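Local coordinates for putative uncharacterized protein (Bacteroides vulgatus, PDB 4F7A) that probably binds glycans, perhaps mucin O-glycans, as a SusD/RagB-family nutrient-binding lipoprotein of the outer membrane, at residues 32-37 with 91-96; 47-52 with 83-88. One frame throughout, in Å; residues are numbered along the deposited sequence.

Contact 1: 32-37 with 91-96; sequences IYFNYD and NYIFPV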
loop_
_atom_site.group_PDB
_atom_site.type_symbol
_atom_site.label_atom_id
_atom_site.label_comp_id
_atom_site.label_asym_id
_atom_site.label_seq_id
_atom_site.Cartn_x
_atom_site.Cartn_y
_atom_site.Cartn_z
ATOM N N ILE A 32 4.998 8.097 7.083
ATOM C CA ILE A 32 4.400 6.835 6.568
ATOM C C ILE A 32 4.428 6.825 5.014
ATOM O O ILE A 32 5.167 6.043 4.428
ATOM C CB ILE A 32 2.975 6.612 7.118
ATOM C CG1 ILE A 32 3.003 6.488 8.648
ATOM C CG2 ILE A 32 2.311 5.363 6.446
ATOM C CD1 ILE A 32 1.610 6.694 9.329
ATOM N N TYR A 33 3.597 7.668 4.377
ATOM C CA TYR A 33 3.701 8.016 2.925
ATOM C C TYR A 33 4.692 9.158 2.910
ATOM O O TYR A 33 4.332 10.361 2.979
ATOM C CB TYR A 33 2.356 8.463 2.406
ATOM C CG TYR A 33 2.132 8.521 0.895
ATOM C CD1 TYR A 33 1.931 7.359 0.137
ATOM C CD2 TYR A 33 1.995 9.735 0.255
ATOM C CE1 TYR A 33 1.644 7.427 -1.219
ATOM C CE2 TYR A 33 1.702 9.807 -1.088
ATOM C CZ TYR A 33 1.522 8.654 -1.818
ATOM O OH TYR A 33 1.217 8.759 -3.149
ATOM N N PHE A 34 5.948 8.741 2.908
ATOM C CA PHE A 34 7.034 9.513 3.486
ATOM C C PHE A 34 7.193 10.853 2.811
ATOM O O PHE A 34 7.423 10.921 1.611
ATOM C CB PHE A 34 8.339 8.722 3.369
ATOM C CG PHE A 34 9.502 9.371 4.055
ATOM C CD1 PHE A 34 10.235 10.356 3.414
ATOM C CD2 PHE A 34 9.872 8.990 5.334
ATOM C CE1 PHE A 34 11.302 10.962 4.033
ATOM C CE2 PHE A 34 10.949 9.600 5.966
ATOM C CZ PHE A 34 11.666 10.576 5.317
ATOM N N ASN A 35 7.065 11.927 3.582
ATOM C CA ASN A 35 7.477 13.242 3.082
ATOM C C ASN A 35 7.915 14.137 4.221
ATOM O O ASN A 35 7.565 15.325 4.300
ATOM C CB ASN A 35 6.393 13.872 2.222
ATOM C CG ASN A 35 6.965 14.771 1.133
ATOM O OD1 ASN A 35 8.106 14.570 0.676
ATOM N ND2 ASN A 35 6.174 15.752 0.689
ATOM N N TYR A 36 8.717 13.543 5.093
ATOM C CA TYR A 36 9.267 14.206 6.247
ATOM C C TYR A 36 10.596 14.847 5.891
ATOM O O TYR A 36 11.501 14.182 5.371
ATOM C CB TYR A 36 9.468 13.186 7.382
ATOM C CG TYR A 36 10.291 13.727 8.537
ATOM C CD1 TYR A 36 9.775 14.699 9.384
ATOM C CD2 TYR A 36 11.588 13.300 8.746
ATOM C CE1 TYR A 36 10.537 15.228 10.432
ATOM C CE2 TYR A 36 12.354 13.815 9.786
ATOM C CZ TYR A 36 11.818 14.768 10.622
ATOM O OH TYR A 36 12.577 15.270 11.632
ATOM N N ASP A 37 10.716 16.143 6.180
ATOM C CA ASP A 37 11.918 16.912 5.868
ATOM C C ASP A 37 12.863 16.904 7.077
ATOM O O ASP A 37 12.604 17.601 8.064
ATOM C CB ASP A 37 11.534 18.356 5.527
ATOM C CG ASP A 37 12.698 19.178 4.960
ATOM O OD1 ASP A 37 13.884 18.784 5.070
ATOM O OD2 ASP A 37 12.408 20.243 4.375
ATOM N N ASN A 91 15.976 5.411 9.776
ATOM C CA ASN A 91 16.744 6.596 10.147
ATOM C C ASN A 91 15.905 7.645 10.858
ATOM O O ASN A 91 16.370 8.247 11.820
ATOM C CB ASN A 91 17.435 7.219 8.926
ATOM C CG ASN A 91 18.671 6.447 8.518
ATOM O OD1 ASN A 91 19.213 5.694 9.317
ATOM N ND2 ASN A 91 19.099 6.604 7.282
ATOM N N TYR A 92 14.674 7.855 10.397
ATOM C CA TYR A 92 13.900 9.022 10.829
ATOM C C TYR A 92 12.563 8.798 11.530
ATOM O O TYR A 92 12.112 9.673 12.255
ATOM C CB TYR A 92 13.690 9.947 9.619
ATOM C CG TYR A 92 15.006 10.380 8.983
ATOM C CD1 TYR A 92 15.912 11.185 9.669
ATOM C CD2 TYR A 92 15.329 9.988 7.703
ATOM C CE1 TYR A 92 17.115 11.563 9.082
ATOM C CE2 TYR A 92 16.520 10.359 7.113
ATOM C CZ TYR A 92 17.407 11.138 7.797
ATOM O OH TYR A 92 18.582 11.468 7.161
ATOM N N ILE A 93 11.910 7.666 11.295
ATOM C CA ILE A 93 10.513 7.513 11.640
ATOM C C ILE A 93 10.312 6.481 12.755
ATOM O O ILE A 93 9.733 6.791 13.797
ATOM C CB ILE A 93 9.684 7.132 10.404
ATOM C CG1 ILE A 93 9.910 8.155 9.273
ATOM C CG2 ILE A 93 8.166 7.001 10.754
ATOM C CD1 ILE A 93 9.755 9.666 9.679
ATOM N N PHE A 94 10.819 5.272 12.542
ATOM C CA PHE A 94 10.659 4.221 13.542
ATOM C C PHE A 94 11.257 4.596 14.902
ATOM O O PHE A 94 10.643 4.336 15.932
ATOM C CB PHE A 94 11.181 2.876 13.004
ATOM C CG PHE A 94 10.878 1.702 13.901
ATOM C CD1 PHE A 94 9.580 1.416 14.282
ATOM C CD2 PHE A 94 11.887 0.899 14.368
ATOM C CE1 PHE A 94 9.293 0.349 15.120
ATOM C CE2 PHE A 94 11.594 -0.187 15.182
ATOM C CZ PHE A 94 10.296 -0.451 15.563
ATOM N N PRO A 95 12.434 5.229 14.929
ATOM C CA PRO A 95 12.960 5.551 16.266
ATOM C C PRO A 95 12.063 6.532 17.029
ATOM O O PRO A 95 11.993 6.475 18.268
ATOM C CB PRO A 95 14.337 6.160 15.996
ATOM C CG PRO A 95 14.625 5.912 14.547
ATOM C CD PRO A 95 13.414 5.426 13.852
ATOM N N VAL A 96 11.363 7.393 16.289
ATOM C CA VAL A 96 10.390 8.301 16.882
ATOM C C VAL A 96 9.142 7.573 17.366
ATOM O O VAL A 96 8.630 7.896 18.435
ATOM C CB VAL A 96 10.033 9.464 15.920
ATOM C CG1 VAL A 96 9.034 10.404 16.561
ATOM C CG2 VAL A 96 11.335 10.225 15.548
#
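Ile93 meets Phe34 and Tyr36 with the end of its side chain. This is a loop packed against a helix in the mainly helical, TPR-like SusD fold. The loop 32-37 follows helix 15-30, and Ile93 and Tyr92 belong to helix 84-104, which makes a pi-type turn at 91-93. Ile93 CG1 stands anti to its own carbonyl carbon (chi1 -54°). From there it comes up at the edge of the Phe34 ring, near the ring plane, 3.8 Å from Phe34 CE2. Ile93 CD1 reaches both aromatic side chains. It is 3.9 Å from Phe34 CE2 and 4.2 Å from Tyr36 CD2. The side chains of Ile93 and Tyr36 lie alongside each other, pointing opposite ways. Those of Tyr36 and Tyr92 cross at about a right angle, and the nearest approach is made by the Tyr92 CB methylene to the Tyr36 ring. Phe34 comes near the Tyr92 ring at a looser 4.4 Å, from Phe34 CZ to Tyr92 CD2. The contact between the segments is wholly apolar. Thr27 of helix 15-30 touches both Tyr36 and Ile93, while Trp38 stacks on the ring of Tyr92. Within the loop, the backbone N of Tyr36 lies over one face of the Phe34 ring, toward its rim. Tyr92 CB sits equally far, 4.1 Å, from Tyr36 CD2 and Tyr36 CE2.

Contact 2: 47-52 with 83-88; sequences QTFQNL and ASAWNY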
loop_
_atom_site.group_PDB
_atom_site.type_symbol
_atom_site.label_atom_id
_atom_site.label_comp_id
_atom_site.label_asym_id
_atom_site.label_seq_id
_atom_site.Cartn_x
_atom_site.Cartn_y
_atom_site.Cartn_z
ATOM N N GLN A 47 10.442 9.751 -3.742
ATOM C CA GLN A 47 10.507 9.223 -5.091
ATOM C C GLN A 47 11.167 7.845 -5.115
ATOM O O GLN A 47 10.693 6.955 -5.816
ATOM C CB GLN A 47 11.204 10.181 -6.053
ATOM C CG GLN A 47 11.243 9.648 -7.515
ATOM C CD GLN A 47 12.073 10.538 -8.446
ATOM O OE1 GLN A 47 13.090 11.086 -8.033
ATOM N NE2 GLN A 47 11.658 10.649 -9.707
ATOM N N THR A 48 12.237 7.658 -4.338
ATOM C CA THR A 48 12.881 6.318 -4.217
ATOM C C THR A 48 12.306 5.431 -3.119
ATOM O O THR A 48 12.377 4.206 -3.211
ATOM C CB THR A 48 14.427 6.430 -4.044
ATOM O OG1 THR A 48 14.732 7.014 -2.770
ATOM C CG2 THR A 48 15.053 7.292 -5.169
ATOM N N PHE A 49 11.746 6.031 -2.072
ATOM C CA PHE A 49 11.011 5.298 -1.017
ATOM C C PHE A 49 9.960 4.391 -1.650
ATOM O O PHE A 49 9.942 3.173 -1.439
ATOM C CB PHE A 49 10.341 6.320 -0.063
ATOM C CG PHE A 49 9.795 5.734 1.241
ATOM C CD1 PHE A 49 8.621 5.014 1.274
ATOM C CD2 PHE A 49 10.432 5.985 2.444
ATOM C CE1 PHE A 49 8.129 4.511 2.487
ATOM C CE2 PHE A 49 9.941 5.508 3.640
ATOM C CZ PHE A 49 8.802 4.758 3.663
ATOM N N GLN A 50 9.137 4.990 -2.499
ATOM C CA GLN A 50 7.994 4.304 -3.049
ATOM C C GLN A 50 7.751 4.452 -4.551
ATOM O O GLN A 50 7.312 3.490 -5.192
ATOM C CB GLN A 50 6.784 4.784 -2.238
ATOM C CG GLN A 50 5.468 4.608 -2.822
ATOM C CD GLN A 50 4.341 4.645 -1.786
ATOM O OE1 GLN A 50 4.522 4.981 -0.591
ATOM N NE2 GLN A 50 3.174 4.321 -2.258
ATOM N N ASN A 51 7.950 5.640 -5.121
ATOM C CA ASN A 51 7.450 5.869 -6.478
ATOM C C ASN A 51 8.170 5.049 -7.537
ATOM O O ASN A 51 7.530 4.522 -8.462
ATOM C CB ASN A 51 7.470 7.349 -6.865
ATOM C CG ASN A 51 6.591 7.643 -8.060
ATOM O OD1 ASN A 51 7.062 8.202 -9.047
ATOM N ND2 ASN A 51 5.283 7.260 -7.984
ATOM N N LEU A 52 9.485 4.911 -7.394
ATOM C CA LEU A 52 10.257 4.105 -8.342
ATOM C C LEU A 52 10.337 2.608 -7.993
ATOM O O LEU A 52 11.019 1.837 -8.684
ATOM C CB LEU A 52 11.645 4.675 -8.521
ATOM C CG LEU A 52 11.755 6.001 -9.261
ATOM C CD1 LEU A 52 13.147 6.584 -9.040
ATOM C CD2 LEU A 52 11.460 5.857 -10.771
ATOM N N ALA A 83 16.632 0.267 -1.372
ATOM C CA ALA A 83 16.934 0.368 0.051
ATOM C C ALA A 83 16.180 1.505 0.752
ATOM O O ALA A 83 16.193 1.597 1.986
ATOM C CB ALA A 83 18.443 0.593 0.244
ATOM N N SER A 84 15.574 2.403 -0.022
ATOM C CA SER A 84 15.081 3.652 0.531
ATOM C C SER A 84 13.980 3.530 1.578
ATOM O O SER A 84 14.020 4.230 2.589
ATOM C CB SER A 84 14.651 4.599 -0.589
ATOM O OG SER A 84 15.805 5.145 -1.199
ATOM N N ALA A 85 13.006 2.654 1.358
ATOM C CA ALA A 85 11.917 2.491 2.324
ATOM C C ALA A 85 12.514 2.097 3.692
ATOM O O ALA A 85 12.206 2.704 4.730
ATOM C CB ALA A 85 10.911 1.462 1.830
ATOM N N TRP A 86 13.414 1.118 3.670
ATOM C CA TRP A 86 14.150 0.709 4.876
ATOM C C TRP A 86 14.918 1.891 5.504
ATOM O O TRP A 86 14.709 2.233 6.679
ATOM C CB TRP A 86 15.139 -0.440 4.553
ATOM C CG TRP A 86 15.863 -0.941 5.768
ATOM C CD1 TRP A 86 16.891 -0.321 6.418
ATOM C CD2 TRP A 86 15.625 -2.169 6.474
ATOM N NE1 TRP A 86 17.292 -1.079 7.494
ATOM C CE2 TRP A 86 16.526 -2.215 7.554
ATOM C CE3 TRP A 86 14.729 -3.233 6.298
ATOM C CZ2 TRP A 86 16.566 -3.281 8.463
ATOM C CZ3 TRP A 86 14.750 -4.295 7.238
ATOM C CH2 TRP A 86 15.663 -4.307 8.288
ATOM N N ASN A 87 15.764 2.532 4.708
ATOM C CA ASN A 87 16.713 3.515 5.231
ATOM C C ASN A 87 16.003 4.722 5.874
ATOM O O ASN A 87 16.314 5.132 7.006
ATOM C CB ASN A 87 17.650 4.007 4.126
ATOM C CG ASN A 87 18.605 2.929 3.612
ATOM O OD1 ASN A 87 18.792 1.884 4.246
ATOM N ND2 ASN A 87 19.226 3.189 2.445
ATOM N N TYR A 88 15.039 5.279 5.151
ATOM C CA TYR A 88 14.335 6.460 5.627
ATOM C C TYR A 88 13.490 6.154 6.848
ATOM O O TYR A 88 13.420 6.956 7.777
ATOM C CB TYR A 88 13.515 7.093 4.495
ATOM C CG TYR A 88 14.386 7.683 3.390
ATOM C CD1 TYR A 88 15.515 8.438 3.690
ATOM C CD2 TYR A 88 14.082 7.482 2.040
ATOM C CE1 TYR A 88 16.329 8.967 2.677
ATOM C CE2 TYR A 88 14.871 8.033 1.019
ATOM C CZ TYR A 88 15.997 8.763 1.347
ATOM O OH TYR A 88 16.801 9.296 0.353
HETATM O O HOH W 1 16.160 9.253 -2.482
HETATM O O HOH W 2 12.423 1.669 -1.250
#
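Thr48 OG1 is gripped by several groups at once. It hydrogen-bonds to Ser84 OG at 2.7 Å, and either hydroxyl could be the donor. Water 1 also bonds to it and links it to Tyr88 OH, lying in the plane of the tyrosine ring at its edge. Ser84 OG has another bond, to Gly80 O. Water 2 makes a second bridge: it accepts from Ala85 N at 2.8 Å and probably donates to Phe49 O. Phe49 CG stands anti to its backbone N (chi1 -168°), which brings the ring up to 84-88. One face lies over the other helix, where Ala85 CA makes a CH-pi contact 3.8 Å from the centroid of the Phe49 ring, 12° off the normal. At the ring edge Phe49 CD2 meets Tyr88 CB at 3.9 Å. An alanine in place of Phe49 would probably open a gap over Ala85 CA and beside Tyr88 CB. Arg127 of helix 111-132 also touches Phe49. The axes of 47-51 and 84-88 approach to 8.3 Å, with 122° between their N-to-C directions, a helix-helix packing consistent with the mainly helical, TPR-like SusD fold.

Overall arrangement
Both contacts use helix 84-104. Contact 2 takes its first turns and contact 1 a later part. Their centres are 11 Å apart on the same side of the chain's centre. Contact 2 is buried and joins two helices. Contact 1 is partly buried and lays a loop on the helix. The chemistry differs too: contact 1 rests on apolar side chains, whereas contact 2 adds hydroxyl and water bonds to the packing of Phe49 on Ala85 and Tyr88. Phe34 joins the two. Its CB lies 3.6 Å from Phe49 CD2, and its ring meets those of Phe49 and Tyr88 with planes about 20° and 25° apart. The aromatic packing thus runs on from one contact to the other.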